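Local structure of aclacinomycin oxidoreductase (AknOx) (Streptomyces galilaeus, 2IPI) at residues Gln67-Asp70 with Ala71-Ala75; Gly400-Val403 with Asn404-Pro407. The protein oxidises the terminal sugar of aclacinomycins in two successive steps, turning aclacinomycin N into A and A into Y with a bicovalently bound FAD and molecular oxygen. One frame throughout, in Å; residues are numbered along the deposited sequence.

Contact 1 (Gln67-Asp70 with Ala71-Ala75); sequences QVVD and AVNQA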
ATOM      1  N   GLN A  67      -7.535  25.082  -9.348  1.00 13.76           N
ATOM      2  CA  GLN A  67      -7.712  25.474  -7.942  1.00 11.60           C
ATOM      3  C   GLN A  67      -6.492  25.008  -7.164  1.00 11.98           C
ATOM      4  O   GLN A  67      -5.998  25.645  -6.233  1.00 14.39           O
ATOM      5  CB  GLN A  67      -9.012  24.913  -7.360  1.00 15.41           C
ATOM      6  CG  GLN A  67     -10.251  25.400  -8.101  1.00 17.55           C
ATOM      7  CD  GLN A  67     -11.579  25.056  -7.475  1.00 15.15           C
ATOM      8  OE1 GLN A  67     -11.659  24.661  -6.311  1.00 13.32           O
ATOM      9  NE2 GLN A  67     -12.636  25.217  -8.274  1.00 11.87           N
ATOM     10  N   VAL A  68      -5.948  23.862  -7.592  1.00 13.36           N
ATOM     11  CA  VAL A  68      -4.777  23.357  -6.872  1.00 14.11           C
ATOM     12  C   VAL A  68      -3.608  24.319  -7.096  1.00 16.38           C
ATOM     13  O   VAL A  68      -2.882  24.633  -6.146  1.00 11.48           O
ATOM     14  CB  VAL A  68      -4.391  21.933  -7.262  1.00 11.81           C
ATOM     15  CG1 VAL A  68      -3.203  21.492  -6.411  1.00 12.70           C
ATOM     16  CG2 VAL A  68      -5.529  20.936  -7.081  1.00 13.18           C
ATOM     17  N   VAL A  69      -3.461  24.791  -8.344  1.00 10.39           N
ATOM     18  CA  VAL A  69      -2.409  25.780  -8.620  1.00  9.80           C
ATOM     19  C   VAL A  69      -2.535  26.981  -7.704  1.00 10.03           C
ATOM     20  O   VAL A  69      -1.559  27.442  -7.101  1.00 14.29           O
ATOM     21  CB  VAL A  69      -2.412  26.221 -10.091  1.00  8.08           C
ATOM     22  CG1 VAL A  69      -1.588  27.487 -10.299  1.00 13.78           C
ATOM     23  CG2 VAL A  69      -1.888  25.086 -10.966  1.00  6.80           C
ATOM     24  N   ASP A  70      -3.742  27.510  -7.556  1.00 11.02           N
ATOM     25  CA  ASP A  70      -4.020  28.687  -6.746  1.00 13.12           C
ATOM     26  C   ASP A  70      -3.643  28.432  -5.291  1.00 16.24           C
ATOM     27  O   ASP A  70      -2.961  29.251  -4.678  1.00 12.66           O
ATOM     28  CB  ASP A  70      -5.478  29.036  -6.964  1.00 16.28           C
ATOM     29  CG  ASP A  70      -6.177  29.920  -5.977  1.00 20.86           C
ATOM     30  OD1 ASP A  70      -5.474  30.531  -5.148  1.00 27.35           O
ATOM     31  OD2 ASP A  70      -7.427  29.998  -6.036  1.00 23.00           O
ATOM     32  N   ALA A  71      -4.093  27.310  -4.748  1.00 14.35           N
ATOM     33  CA  ALA A  71      -3.846  26.974  -3.359  1.00 12.58           C
ATOM     34  C   ALA A  71      -2.356  26.890  -3.041  1.00  8.81           C
ATOM     35  O   ALA A  71      -1.962  27.439  -2.007  1.00 10.51           O
ATOM     36  CB  ALA A  71      -4.511  25.646  -3.004  1.00 10.68           C
ATOM     37  N   VAL A  72      -1.611  26.223  -3.907  1.00  7.73           N
ATOM     38  CA  VAL A  72      -0.153  26.160  -3.755  1.00  8.77           C
ATOM     39  C   VAL A  72       0.476  27.545  -3.743  1.00 13.47           C
ATOM     40  O   VAL A  72       1.325  27.944  -2.931  1.00 12.85           O
ATOM     41  CB  VAL A  72       0.483  25.351  -4.887  1.00  8.13           C
ATOM     42  CG1 VAL A  72       2.000  25.298  -4.702  1.00 16.22           C
ATOM     43  CG2 VAL A  72      -0.075  23.932  -4.974  1.00  9.52           C
ATOM     44  N   ASN A  73       0.046  28.346  -4.721  1.00 14.19           N
ATOM     45  CA  ASN A  73       0.638  29.688  -4.806  1.00 14.10           C
ATOM     46  C   ASN A  73       0.292  30.471  -3.548  1.00 14.06           C
ATOM     47  O   ASN A  73       1.132  31.217  -3.019  1.00 14.39           O
ATOM     48  CB  ASN A  73       0.189  30.419  -6.063  1.00 12.83           C
ATOM     49  CG  ASN A  73       0.793  29.841  -7.330  1.00 11.92           C
ATOM     50  OD1 ASN A  73       1.946  29.404  -7.385  1.00  9.09           O
ATOM     51  ND2 ASN A  73      -0.024  29.837  -8.383  1.00 20.72           N
ATOM     52  N   GLN A  74      -0.915  30.328  -3.012  1.00 11.30           N
ATOM     53  CA  GLN A  74      -1.271  31.082  -1.803  1.00 13.64           C
ATOM     54  C   GLN A  74      -0.495  30.626  -0.581  1.00 14.29           C
ATOM     55  O   GLN A  74      -0.107  31.402   0.303  1.00 15.95           O
ATOM     56  CB  GLN A  74      -2.778  30.970  -1.572  1.00 15.56           C
ATOM     57  CG  GLN A  74      -3.602  31.772  -2.587  1.00 14.11           C
ATOM     58  CD  GLN A  74      -5.051  31.918  -2.141  1.00 19.11           C
ATOM     59  OE1 GLN A  74      -5.342  32.089  -0.949  1.00 18.38           O
ATOM     60  NE2 GLN A  74      -5.975  31.873  -3.104  1.00 16.66           N
ATOM     61  N   ALA A  75      -0.230  29.321  -0.453  1.00 11.84           N
ATOM     62  CA  ALA A  75       0.534  28.873   0.708  1.00 11.66           C
ATOM     63  C   ALA A  75       2.002  29.252   0.607  1.00 13.20           C
ATOM     64  O   ALA A  75       2.680  29.561   1.605  1.00 15.74           O
ATOM     65  CB  ALA A  75       0.424  27.359   0.886  1.00 13.27           C
TER
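Two turns of the helix 65-78 bring D70 next to Q74 and V68 next to V72, one turn apart in each case. Four backbone bonds of the i to i+4 kind join the turns. V72 N to V68 O is the straightest of them, at 3.0 Å with an N-H...O angle of 174°. Q74 N to D70 O measures 2.8 Å.

D70 and Q74 are tied twice, because their side chains also bond. Q74 NE2 gives a hydrogen bond to D70 OD1; the modelled 2.5 Å is very short, so its exact length is doubtful. The carboxylate and amide planes are turned 33° apart. D70 holds CG anti to its own N (chi1 161°), beside the carbonyl carbon, and this swings the carboxylate along the helix to meet Q74. OE1 of Q74 has a weak hydrogen bond to the hydroxyl of Y60.

The helix belongs to the FAD-binding PCMH-type domain and packs against strands of two sheets. V68, V69 and V72 touch V183 of the strand 177-185. A71 lies against I104 of the strand 102-105.

On the valine face V68 CG1 meets V72 CG2 at 4.2 Å. V72 CG2 also lies 3.1 Å from V68 O, which is close for a methyl group. V69 and N73 run side by side and point the same way. V69 CG1 comes within 3.4 Å of N73 ND2, while OD1 of N73 accepts a hydrogen bond from the backbone N of A191.

Contact 2 (Gly400-Val403 with Asn404-Pro407); sequences GGKV and NSVP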
ATOM      1  N   GLY A 400       4.274 -11.783  -5.496  1.00 13.70           N
ATOM      2  CA  GLY A 400       4.996 -12.286  -6.665  1.00 14.66           C
ATOM      3  C   GLY A 400       4.078 -12.315  -7.872  1.00 16.21           C
ATOM      4  O   GLY A 400       3.374 -11.332  -8.128  1.00 13.81           O
ATOM      5  N   GLY A 401       4.055 -13.425  -8.609  1.00 15.84           N
ATOM      6  CA  GLY A 401       3.126 -13.477  -9.742  1.00 13.47           C
ATOM      7  C   GLY A 401       3.636 -12.649 -10.913  1.00 13.58           C
ATOM      8  O   GLY A 401       4.821 -12.582 -11.253  1.00 12.67           O
ATOM      9  N   LYS A 402       2.686 -11.990 -11.567  1.00 10.50           N
ATOM     10  CA  LYS A 402       2.958 -11.081 -12.662  1.00 11.91           C
ATOM     11  C   LYS A 402       3.813  -9.896 -12.213  1.00 10.07           C
ATOM     12  O   LYS A 402       4.496  -9.321 -13.063  1.00 13.91           O
ATOM     13  CB  LYS A 402       1.629 -10.627 -13.269  1.00 17.15           C
ATOM     14  CG  LYS A 402       1.722  -9.723 -14.486  1.00 19.22           C
ATOM     15  CD  LYS A 402       1.668 -10.503 -15.781  1.00 20.27           C
ATOM     16  CE  LYS A 402       0.229 -10.991 -16.033  1.00 20.75           C
ATOM     17  NZ  LYS A 402       0.244 -11.954 -17.184  1.00 18.90           N
ATOM     18  N   VAL A 403       3.778  -9.476 -10.956  1.00 13.96           N
ATOM     19  CA  VAL A 403       4.632  -8.347 -10.562  1.00 14.19           C
ATOM     20  C   VAL A 403       6.093  -8.629 -10.873  1.00 15.34           C
ATOM     21  O   VAL A 403       6.880  -7.722 -11.132  1.00 13.89           O
ATOM     22  CB  VAL A 403       4.504  -8.007  -9.067  1.00 17.17           C
ATOM     23  CG1 VAL A 403       5.067  -9.110  -8.193  1.00 28.45           C
ATOM     24  CG2 VAL A 403       5.212  -6.694  -8.764  1.00 20.25           C
ATOM     25  N   ASN A 404       6.466  -9.914 -10.819  1.00 15.04           N
ATOM     26  CA  ASN A 404       7.864 -10.289 -10.953  1.00 16.01           C
ATOM     27  C   ASN A 404       8.310 -10.425 -12.402  1.00 13.40           C
ATOM     28  O   ASN A 404       9.381 -10.961 -12.670  1.00 14.23           O
ATOM     29  CB  ASN A 404       8.119 -11.625 -10.216  1.00 15.37           C
ATOM     30  CG  ASN A 404       8.130 -11.438  -8.716  1.00 17.96           C
ATOM     31  OD1 ASN A 404       7.808 -10.376  -8.185  1.00 13.96           O
ATOM     32  ND2 ASN A 404       8.515 -12.494  -7.992  1.00 18.61           N
ATOM     33  N   SER A 405       7.479  -9.937 -13.302  1.00 14.79           N
ATOM     34  CA  SER A 405       7.658 -10.082 -14.739  1.00 15.22           C
ATOM     35  C   SER A 405       8.235  -8.783 -15.307  1.00 14.29           C
ATOM     36  O   SER A 405       8.814  -8.783 -16.390  1.00 14.26           O
ATOM     37  CB  SER A 405       6.361 -10.426 -15.463  1.00 16.95           C
ATOM     38  OG  SER A 405       5.535 -11.369 -14.789  1.00 19.52           O
ATOM     39  N   VAL A 406       8.079  -7.687 -14.583  1.00 15.26           N
ATOM     40  CA  VAL A 406       8.642  -6.392 -14.936  1.00 15.18           C
ATOM     41  C   VAL A 406      10.075  -6.228 -14.453  1.00 15.40           C
ATOM     42  O   VAL A 406      10.356  -6.511 -13.282  1.00 22.29           O
ATOM     43  CB  VAL A 406       7.795  -5.286 -14.266  1.00 14.98           C
ATOM     44  CG1 VAL A 406       8.341  -3.906 -14.583  1.00 13.64           C
ATOM     45  CG2 VAL A 406       6.333  -5.414 -14.674  1.00  8.73           C
ATOM     46  N   PRO A 407      11.010  -5.763 -15.258  1.00 16.95           N
ATOM     47  CA  PRO A 407      12.367  -5.456 -14.771  1.00 16.79           C
ATOM     48  C   PRO A 407      12.359  -4.439 -13.632  1.00 15.50           C
ATOM     49  O   PRO A 407      11.656  -3.426 -13.654  1.00 11.61           O
ATOM     50  CB  PRO A 407      13.060  -4.873 -16.005  1.00 17.78           C
ATOM     51  CG  PRO A 407      12.326  -5.509 -17.143  1.00 16.30           C
ATOM     52  CD  PRO A 407      10.879  -5.487 -16.707  1.00 17.77           C
TER
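V403 and N404 are chain neighbours at a short 3-10 turn, which includes K402 and V403, in the loop between strands 391-398 and 420-428. Their side chains cross at a slant. V403 CG1 sits between its own N and carbonyl carbon (chi1 68°) and faces N404 OD1; the modelled 3.0 Å is doubtful, as CG1 also clashes with G400 O. The amide of N404 folds back toward G400, with CG anti to its carbonyl carbon (chi1 -74°). OD1 is 3.7 Å from G400 CA. Glycine suits the backbone here: G400 and G401 both have positive phi. ND2 of N404 gives a hydrogen bond to S418 O, just before strand 420-428. R416 NH1 also hydrogen-bonds to V403 O.

Two i to i+3 bonds hold the turn. N404 N reaches G401 O at 3.2 Å from above the carbonyl plane. S405 N reaches K402 O at 3.1 Å. S405 turns its hydroxyl back beside its own N (chi1 -41°), which lets K402 O accept from both S405 N and S405 OG. K402 CD passes 4.1 Å from S405 OG. S405 OG donates to K402 O at 2.9 Å, from the same face of the carbonyl plane as S405 N.

In the fold
Contacts 1 and 2 do not touch. Their centres are about 39 Å apart and their nearest atoms about 29 Å. Contact 1 comes first along the chain and lies in the FAD-binding domain, with the side chain of V68 about 8 Å from the bound FAD. Contact 2 follows the strand 391-398 of the seven-stranded antiparallel sheet. This strand carries Y397, an active-site proton acceptor, whose side chain is about 9 Å from G400. The side chain of V403 is about 11 Å from FAD and about 13 Å from the bound aclacinomycin ligand. The FAD lies between the two contacts, and the active-site tyrosines Y397 and Y469 lie outside both.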